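Local coordinates for protein carbonic anhydrase (PDB 1DDZ) that probably catalyses the interconversion of carbon dioxide and hydrogencarbonate as a zinc-dependent beta-class carbonic anhydrase, at residues N82-L87 / E298-K303; L176-E181 / A276-Q281; R222-V227 / G284-G289. One frame throughout, in Å; residues are numbered along the deposited sequence.

Contact 1 (N82-L87 / E298-K303)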
# COMPACT_ATOMS: atom_id res chain seq x y z
N ASN A 82 -12.59 -21.75 9.26
CA ASN A 82 -13.39 -22.27 10.37
C ASN A 82 -13.46 -23.78 10.32
O ASN A 82 -13.44 -24.43 11.36
CB ASN A 82 -14.80 -21.69 10.38
CG ASN A 82 -15.66 -22.21 9.24
OD1 ASN A 82 -15.45 -21.84 8.09
ND2 ASN A 82 -16.60 -23.11 9.54
N GLN A 83 -13.45 -24.33 9.12
CA GLN A 83 -13.51 -25.77 8.91
C GLN A 83 -12.24 -26.44 9.45
O GLN A 83 -12.30 -27.37 10.26
CB GLN A 83 -13.63 -26.04 7.43
CG GLN A 83 -14.36 -27.29 7.07
CD GLN A 83 -15.38 -27.04 6.01
OE1 GLN A 83 -16.29 -26.26 6.21
NE2 GLN A 83 -15.22 -27.67 4.85
N LEU A 84 -11.09 -25.97 9.00
CA LEU A 84 -9.82 -26.52 9.44
C LEU A 84 -9.69 -26.45 10.96
O LEU A 84 -9.03 -27.27 11.58
CB LEU A 84 -8.66 -25.76 8.79
CG LEU A 84 -8.40 -25.93 7.29
CD1 LEU A 84 -7.51 -24.79 6.79
CD2 LEU A 84 -7.76 -27.26 7.01
N LEU A 85 -10.27 -25.42 11.57
CA LEU A 85 -10.18 -25.29 13.02
C LEU A 85 -11.34 -25.98 13.74
O LEU A 85 -11.42 -25.92 14.96
CB LEU A 85 -10.14 -23.81 13.42
CG LEU A 85 -8.87 -23.03 13.09
CD1 LEU A 85 -9.00 -21.57 13.52
CD2 LEU A 85 -7.69 -23.67 13.79
N ASP A 86 -12.22 -26.64 13.00
CA ASP A 86 -13.39 -27.31 13.57
C ASP A 86 -14.23 -26.31 14.36
O ASP A 86 -14.66 -26.59 15.49
CB ASP A 86 -12.96 -28.47 14.48
CG ASP A 86 -14.08 -29.47 14.72
OD1 ASP A 86 -14.94 -29.63 13.83
OD2 ASP A 86 -14.08 -30.11 15.79
N LEU A 87 -14.44 -25.12 13.78
CA LEU A 87 -15.22 -24.04 14.41
C LEU A 87 -16.38 -23.60 13.53
O LEU A 87 -16.34 -23.75 12.30
CB LEU A 87 -14.34 -22.80 14.67
CG LEU A 87 -13.38 -22.80 15.85
CD1 LEU A 87 -12.60 -21.48 15.85
CD2 LEU A 87 -14.16 -22.98 17.15
N GLU A 298 -7.55 -32.04 14.08
CA GLU A 298 -7.51 -33.50 13.98
C GLU A 298 -8.90 -34.11 14.11
O GLU A 298 -9.24 -35.01 13.35
CB GLU A 298 -6.58 -34.08 15.04
CG GLU A 298 -6.29 -35.59 14.86
CD GLU A 298 -5.63 -35.94 13.53
OE1 GLU A 298 -5.85 -37.06 13.03
OE2 GLU A 298 -4.88 -35.10 12.97
N ASN A 299 -9.70 -33.64 15.06
CA ASN A 299 -11.06 -34.18 15.24
C ASN A 299 -11.83 -33.95 13.95
O ASN A 299 -12.44 -34.87 13.40
CB ASN A 299 -11.80 -33.50 16.40
CG ASN A 299 -11.19 -33.80 17.76
OD1 ASN A 299 -11.47 -33.11 18.74
ND2 ASN A 299 -10.34 -34.83 17.82
N TRP A 300 -11.72 -32.73 13.44
CA TRP A 300 -12.36 -32.35 12.19
C TRP A 300 -11.99 -33.33 11.07
O TRP A 300 -12.88 -33.86 10.40
CB TRP A 300 -11.95 -30.93 11.80
CG TRP A 300 -12.39 -30.55 10.44
CD1 TRP A 300 -13.68 -30.35 10.02
CD2 TRP A 300 -11.57 -30.43 9.26
NE1 TRP A 300 -13.71 -30.12 8.66
CE2 TRP A 300 -12.43 -30.16 8.17
CE3 TRP A 300 -10.19 -30.52 9.03
CZ2 TRP A 300 -11.95 -29.99 6.87
CZ3 TRP A 300 -9.72 -30.34 7.74
CH2 TRP A 300 -10.60 -30.08 6.68
N ARG A 301 -10.70 -33.56 10.87
CA ARG A 301 -10.23 -34.48 9.84
C ARG A 301 -10.85 -35.86 9.96
O ARG A 301 -11.33 -36.39 8.97
CB ARG A 301 -8.72 -34.64 9.90
CG ARG A 301 -7.94 -33.41 9.60
CD ARG A 301 -6.49 -33.77 9.67
NE ARG A 301 -6.24 -34.92 8.83
CZ ARG A 301 -5.63 -36.03 9.23
NH1 ARG A 301 -5.19 -36.13 10.47
NH2 ARG A 301 -5.46 -37.03 8.37
N GLN A 302 -10.81 -36.45 11.15
CA GLN A 302 -11.38 -37.78 11.37
C GLN A 302 -12.85 -37.81 11.01
O GLN A 302 -13.32 -38.72 10.34
CB GLN A 302 -11.17 -38.22 12.82
CG GLN A 302 -9.72 -38.46 13.18
CD GLN A 302 -9.01 -39.31 12.15
OE1 GLN A 302 -9.62 -40.18 11.54
NE2 GLN A 302 -7.74 -39.03 11.92
N LYS A 303 -13.58 -36.78 11.43
CA LYS A 303 -15.01 -36.65 11.15
C LYS A 303 -15.25 -36.66 9.64
O LYS A 303 -16.19 -37.28 9.16
CB LYS A 303 -15.51 -35.34 11.73
CG LYS A 303 -16.68 -35.47 12.66
CD LYS A 303 -16.54 -34.52 13.85
CE LYS A 303 -16.40 -33.05 13.44
NZ LYS A 303 -16.29 -32.16 14.64

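Contact 2 (L176-E181 / A276-Q281)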
# COMPACT_ATOMS: atom_id res chain seq x y z
N LEU A 176 9.84 -25.94 -2.98
CA LEU A 176 8.62 -25.14 -2.93
C LEU A 176 8.06 -25.31 -1.51
O LEU A 176 7.72 -24.33 -0.85
CB LEU A 176 7.61 -25.61 -3.98
CG LEU A 176 6.62 -24.62 -4.61
CD1 LEU A 176 5.23 -25.24 -4.68
CD2 LEU A 176 6.56 -23.30 -3.89
N ASN A 177 8.01 -26.56 -1.04
CA ASN A 177 7.51 -26.86 0.29
C ASN A 177 8.23 -26.02 1.32
O ASN A 177 7.60 -25.36 2.14
CB ASN A 177 7.71 -28.34 0.65
CG ASN A 177 6.72 -29.26 -0.05
OD1 ASN A 177 5.54 -28.95 -0.17
ND2 ASN A 177 7.20 -30.43 -0.46
N ARG A 178 9.55 -26.03 1.28
CA ARG A 178 10.32 -25.26 2.23
C ARG A 178 10.12 -23.73 2.10
O ARG A 178 10.09 -23.03 3.12
CB ARG A 178 11.81 -25.64 2.18
CG ARG A 178 12.68 -24.79 3.09
CD ARG A 178 13.09 -25.48 4.37
NE ARG A 178 12.04 -26.23 5.06
CZ ARG A 178 12.32 -27.21 5.93
NH1 ARG A 178 13.58 -27.50 6.19
NH2 ARG A 178 11.35 -27.93 6.46
N LEU A 179 9.99 -23.20 0.88
CA LEU A 179 9.75 -21.75 0.68
C LEU A 179 8.39 -21.38 1.34
O LEU A 179 8.27 -20.38 2.01
CB LEU A 179 9.63 -21.40 -0.81
CG LEU A 179 10.10 -20.09 -1.45
CD1 LEU A 179 9.19 -19.73 -2.57
CD2 LEU A 179 10.21 -18.94 -0.49
N ILE A 180 7.37 -22.21 1.10
CA ILE A 180 6.05 -22.00 1.64
C ILE A 180 6.10 -21.97 3.16
O ILE A 180 5.57 -21.06 3.78
CB ILE A 180 5.07 -23.05 1.09
CG1 ILE A 180 4.81 -22.72 -0.39
CG2 ILE A 180 3.75 -23.08 1.91
CD1 ILE A 180 4.08 -23.81 -1.16
N GLU A 181 6.85 -22.89 3.76
CA GLU A 181 7.00 -22.93 5.22
C GLU A 181 7.76 -21.71 5.74
O GLU A 181 7.41 -21.12 6.77
CB GLU A 181 7.71 -24.22 5.63
CG GLU A 181 6.92 -25.45 5.28
CD GLU A 181 7.76 -26.72 5.26
OE1 GLU A 181 9.00 -26.63 5.31
OE2 GLU A 181 7.18 -27.82 5.15
N ALA A 276 14.99 -22.36 13.47
CA ALA A 276 15.80 -23.54 13.75
C ALA A 276 14.92 -24.77 13.85
O ALA A 276 15.22 -25.81 13.26
CB ALA A 276 16.56 -23.34 15.05
N GLU A 277 13.78 -24.62 14.49
CA GLU A 277 12.87 -25.75 14.65
C GLU A 277 12.18 -26.15 13.36
O GLU A 277 11.95 -27.33 13.09
CB GLU A 277 11.90 -25.47 15.79
CG GLU A 277 12.66 -25.36 17.11
CD GLU A 277 11.85 -24.79 18.26
OE1 GLU A 277 12.39 -24.78 19.38
OE2 GLU A 277 10.71 -24.35 18.06
N LEU A 278 11.93 -25.18 12.48
CA LEU A 278 11.29 -25.53 11.22
C LEU A 278 12.30 -26.26 10.35
O LEU A 278 12.08 -27.39 9.92
CB LEU A 278 10.84 -24.26 10.50
CG LEU A 278 10.15 -24.31 9.13
CD1 LEU A 278 10.98 -23.70 8.07
CD2 LEU A 278 9.75 -25.70 8.75
N VAL A 279 13.44 -25.60 10.13
CA VAL A 279 14.49 -26.09 9.28
C VAL A 279 15.02 -27.48 9.55
O VAL A 279 15.36 -28.20 8.62
CB VAL A 279 15.60 -25.04 9.15
CG1 VAL A 279 16.80 -25.61 8.46
CG2 VAL A 279 15.07 -23.87 8.33
N GLN A 280 15.05 -27.89 10.81
CA GLN A 280 15.54 -29.22 11.13
C GLN A 280 14.58 -30.35 10.74
O GLN A 280 14.92 -31.52 10.91
CB GLN A 280 15.90 -29.34 12.61
CG GLN A 280 14.73 -29.28 13.56
CD GLN A 280 15.16 -29.18 15.02
OE1 GLN A 280 14.40 -29.51 15.94
NE2 GLN A 280 16.38 -28.71 15.24
N GLN A 281 13.37 -30.01 10.27
CA GLN A 281 12.40 -31.03 9.87
C GLN A 281 12.37 -31.16 8.36
O GLN A 281 12.76 -30.23 7.66
CB GLN A 281 10.99 -30.69 10.36
CG GLN A 281 10.90 -30.30 11.82
CD GLN A 281 9.47 -30.10 12.24
OE1 GLN A 281 8.67 -31.04 12.18
NE2 GLN A 281 9.11 -28.88 12.64

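Contact 3 (R222-V227 / G284-G289)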
# COMPACT_ATOMS: atom_id res chain seq x y z
N ARG A 222 0.18 -28.22 10.33
CA ARG A 222 1.51 -28.47 10.87
C ARG A 222 1.94 -27.19 11.54
O ARG A 222 1.63 -26.09 11.06
CB ARG A 222 2.50 -28.80 9.77
CG ARG A 222 2.00 -29.70 8.69
CD ARG A 222 1.61 -31.04 9.20
NE ARG A 222 1.43 -31.93 8.05
CZ ARG A 222 1.37 -33.25 8.14
NH1 ARG A 222 1.49 -33.84 9.32
NH2 ARG A 222 1.23 -33.98 7.04
N ASP A 223 2.71 -27.31 12.61
CA ASP A 223 3.13 -26.16 13.39
C ASP A 223 4.38 -25.46 12.86
O ASP A 223 5.32 -26.11 12.45
CB ASP A 223 3.35 -26.60 14.83
CG ASP A 223 3.34 -25.48 15.80
OD1 ASP A 223 3.11 -24.33 15.38
OD2 ASP A 223 3.56 -25.74 17.01
N LEU A 224 4.34 -24.13 12.80
CA LEU A 224 5.50 -23.35 12.37
C LEU A 224 6.04 -22.56 13.55
O LEU A 224 7.04 -21.85 13.41
CB LEU A 224 5.16 -22.36 11.26
CG LEU A 224 5.30 -22.77 9.80
CD1 LEU A 224 6.72 -23.18 9.50
CD2 LEU A 224 4.38 -23.89 9.53
N GLY A 225 5.32 -22.59 14.66
CA GLY A 225 5.75 -21.87 15.84
C GLY A 225 4.72 -20.88 16.32
O GLY A 225 3.91 -20.40 15.52
N VAL A 226 4.72 -20.60 17.62
CA VAL A 226 3.82 -19.67 18.27
C VAL A 226 4.65 -18.67 19.03
O VAL A 226 5.64 -19.03 19.65
CB VAL A 226 2.92 -20.39 19.33
CG1 VAL A 226 1.87 -19.42 19.91
CG2 VAL A 226 2.24 -21.61 18.74
N VAL A 227 4.31 -17.40 18.95
CA VAL A 227 5.02 -16.43 19.75
C VAL A 227 3.92 -15.82 20.62
O VAL A 227 2.80 -15.54 20.15
CB VAL A 227 5.90 -15.44 18.92
CG1 VAL A 227 5.75 -15.65 17.43
CG2 VAL A 227 5.70 -14.01 19.37
N GLY A 284 7.65 -30.32 3.97
CA GLY A 284 6.41 -30.97 3.62
C GLY A 284 5.95 -32.03 4.60
O GLY A 284 4.90 -32.61 4.41
N LYS A 285 6.75 -32.29 5.63
CA LYS A 285 6.40 -33.31 6.62
C LYS A 285 6.58 -32.78 8.02
O LYS A 285 7.08 -33.47 8.88
CB LYS A 285 7.27 -34.55 6.44
CG LYS A 285 7.04 -35.27 5.12
CD LYS A 285 8.15 -36.26 4.83
CE LYS A 285 8.04 -36.78 3.40
NZ LYS A 285 9.22 -37.59 2.99
N LEU A 286 6.18 -31.54 8.25
CA LEU A 286 6.32 -30.95 9.56
C LEU A 286 5.37 -31.63 10.54
O LEU A 286 4.36 -32.20 10.14
CB LEU A 286 5.99 -29.47 9.51
CG LEU A 286 6.77 -28.58 8.56
CD1 LEU A 286 6.46 -27.12 8.91
CD2 LEU A 286 8.26 -28.88 8.70
N LYS A 287 5.68 -31.53 11.82
CA LYS A 287 4.84 -32.10 12.86
C LYS A 287 3.71 -31.14 13.22
O LYS A 287 3.76 -29.95 12.94
CB LYS A 287 5.65 -32.36 14.12
CG LYS A 287 6.54 -33.58 14.07
CD LYS A 287 6.99 -33.95 15.47
CE LYS A 287 5.83 -34.39 16.38
NZ LYS A 287 5.37 -35.78 16.08
N GLU A 288 2.66 -31.69 13.80
CA GLU A 288 1.56 -30.86 14.26
C GLU A 288 2.04 -30.48 15.66
O GLU A 288 2.91 -31.16 16.21
CB GLU A 288 0.25 -31.65 14.32
CG GLU A 288 0.23 -32.82 15.32
CD GLU A 288 1.13 -33.99 14.92
OE1 GLU A 288 1.64 -34.68 15.84
OE2 GLU A 288 1.33 -34.22 13.69
N GLY A 289 1.54 -29.36 16.18
CA GLY A 289 1.91 -28.94 17.52
C GLY A 289 0.93 -29.58 18.49
O GLY A 289 0.08 -30.35 18.07
O HOH W 1 2.32 -31.98 5.29
O HOH W 2 6.18 -28.90 13.27

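Contact 1 (N82-L87 / E298-K303)
Asp-86 and Trp-300 bring the two backbones together, their CA atoms 5.3 Å apart, where the end of a short helix meets the flank of helix 292-307. The short helix closes in a Schellman motif: Asp-86 has a positive phi of 56°, and Asp-86 N and Leu-87 N bond back to Gln-83 O and Asn-82 O. This turn rests on the indole of Trp-300. The ring is carried toward the turn with CG anti to the backbone N (chi1 171°), and one of its faces takes two different partners. Over the pyrrole part lies Gln-83 O, 3.2 Å from Trp-300 CG, the same carbonyl oxygen that receives Asp-86 N. Over the six-membered ring the backbone Leu-84 CA makes a CH-pi contact, 4.2 Å from the centroid and 17° off the ring normal. Side chains meet the rim of the indole: Gln-83 CG comes within 3.3 Å of Trp-300 NE1 at the pyrrole corner, and Leu-84 CD2, although its CB points away, within 3.7 Å of Trp-300 CZ3 at the far end. A salt bridge supplies the polar component, one helical turn further along. Lys-303 NZ donates to the syn lone pair of Asp-86 OD1 at 3.0 Å and, more weakly, to OD2, so that it sits before both carboxylate oxygens. Asp-86 CB meanwhile lies 3.8 Å from Trp-300 CB, the methylene of the acid packing beside the root of the indole. The general lesson is that a helix terminus can be docked through its backbone as much as through its side chains. Around this joint, Phe-312 meets the indole with its ring nearly perpendicular, Val-79 touches both Leu-84 and Trp-300, and Leu-84 and Leu-85 continue onto Trp-71 of strand 69-74, with Leu-85 also reaching Val-92 of strand 92-97.

Contact 2 (L176-E181 / A276-Q281)
A buried polar contact, in which Arg-178 of helix 172-193 reaches across to Leu-278, Val-279 and Gln-281, joins that long helix to the C-terminal part of helix 266-279 and the turn that follows. The backbones stay well separated, with CA atoms of Glu-181 and Leu-278 7.8 Å apart, and the guanidinium spans the gap. It grips two oxygens, one on each side of the contact, and each with two nitrogens. End-on, NH1 and NH2 both donate to Gln-281 O, the NH2 bond being 3.0 Å long; NH1 comes at the oxygen almost head-on to the carbonyl (171°), whereas NH2 stands above the carbonyl plane. NH1 also makes a weak bond of 3.1 Å to Val-279 O. Side-on, Arg-178 NE and NH2 converge on Glu-181 OE1 of the same helix, at 3.1 and 2.9 Å, both almost exactly in the guanidinium plane. Bonds along its edge to both segments should hold the flat group in a fixed rotation, and Leu-278 CD1 lies over one face, toward its rim, 4.0 Å above the plane. Leu-278 CD2 packs 3.6 Å from Glu-181 OE1, bringing an apolar branch against the ion pair. Glu-181 OE2 is hydrogen-bonded to Tyr-131 OH and accepts from Gly-284 N; Arg-178 and the Gly-284 amide would be expected to favour the anionic carboxylate. An arginine held by a glutamate one helical turn on, and offered to main-chain oxygens near the C-terminal end of another helix, illustrates how a buried charge network can fasten helices on the flank of an alpha-beta-alpha carbonic anhydrase fold.

Contact 3 (R222-V227 / G284-G289)
Asp-223 N donates to Lys-287 O at 2.9 Å in a nearly straight bond (164°) that lies in the carbonyl plane, and this is the direct hydrogen bond between the strand and the loop. Two waters add to the polar link. One donates to both Asp-223 O and Lys-287 O, bridging carbonyls just beside that bond; the second donates to Gly-284 O and accepts a weak bond from Arg-222 NH2. Within the strand, Gly-225 N bonds to Asp-223 OD1, forming an Asx turn in which the oxygen is met from above the carboxylate plane. Van der Waals packing lies alongside. Arg-222 CB sits 3.6 Å from Leu-286 CB, and, with the chain bent at chi2 (-62°), Arg-222 CD closes to 3.1 Å from Leu-286 O. Leu-286 CD1 reaches Leu-224 CD2 at 3.9 Å, the two side chains meeting at about a right angle. Gly-289, which has no side chain, fits closely against the acid, its N 3.6 Å from Asp-223 CB. Charge plays a looser part: Arg-222 NH1 and Glu-288 OE2 are 4.4 Å apart, beyond a salt bridge, while the firm partner of the guanidinium is Asp-218, through NH2. Strand 222-227 bonds to strand 208-214 in antiparallel fashion and is an outermost strand of the five-stranded sheet within the chain. Laid beside it, the irregular segment 284-289 exemplifies a loop set against the first residues of an edge strand, here the connection between helices 266-279 and 292-307, in the mixed sheet of a beta-class carbonic anhydrase.

In the fold
The three contacts trace how the chain leaves one five-stranded sheet on its way to the second. Helix 266-279 enters contact 2, the loop after it contact 3, and helix 292-307 contact 1, each meeting an earlier part of the chain. Contacts 2 and 3 alternate along the sequence and touch, with centres about 9 Å apart: Gln-281 OE1 takes Lys-287 N, and Leu-278 packs on Leu-286. Contact 1 encloses both in sequence, yet its centre lies about 17 Å from that of contact 3 and 24 Å from that of contact 2. Together they lay the connecting region against helix 172-193, strand 222-227 and helix 81-84 of the first half, which holds one of two zinc sites.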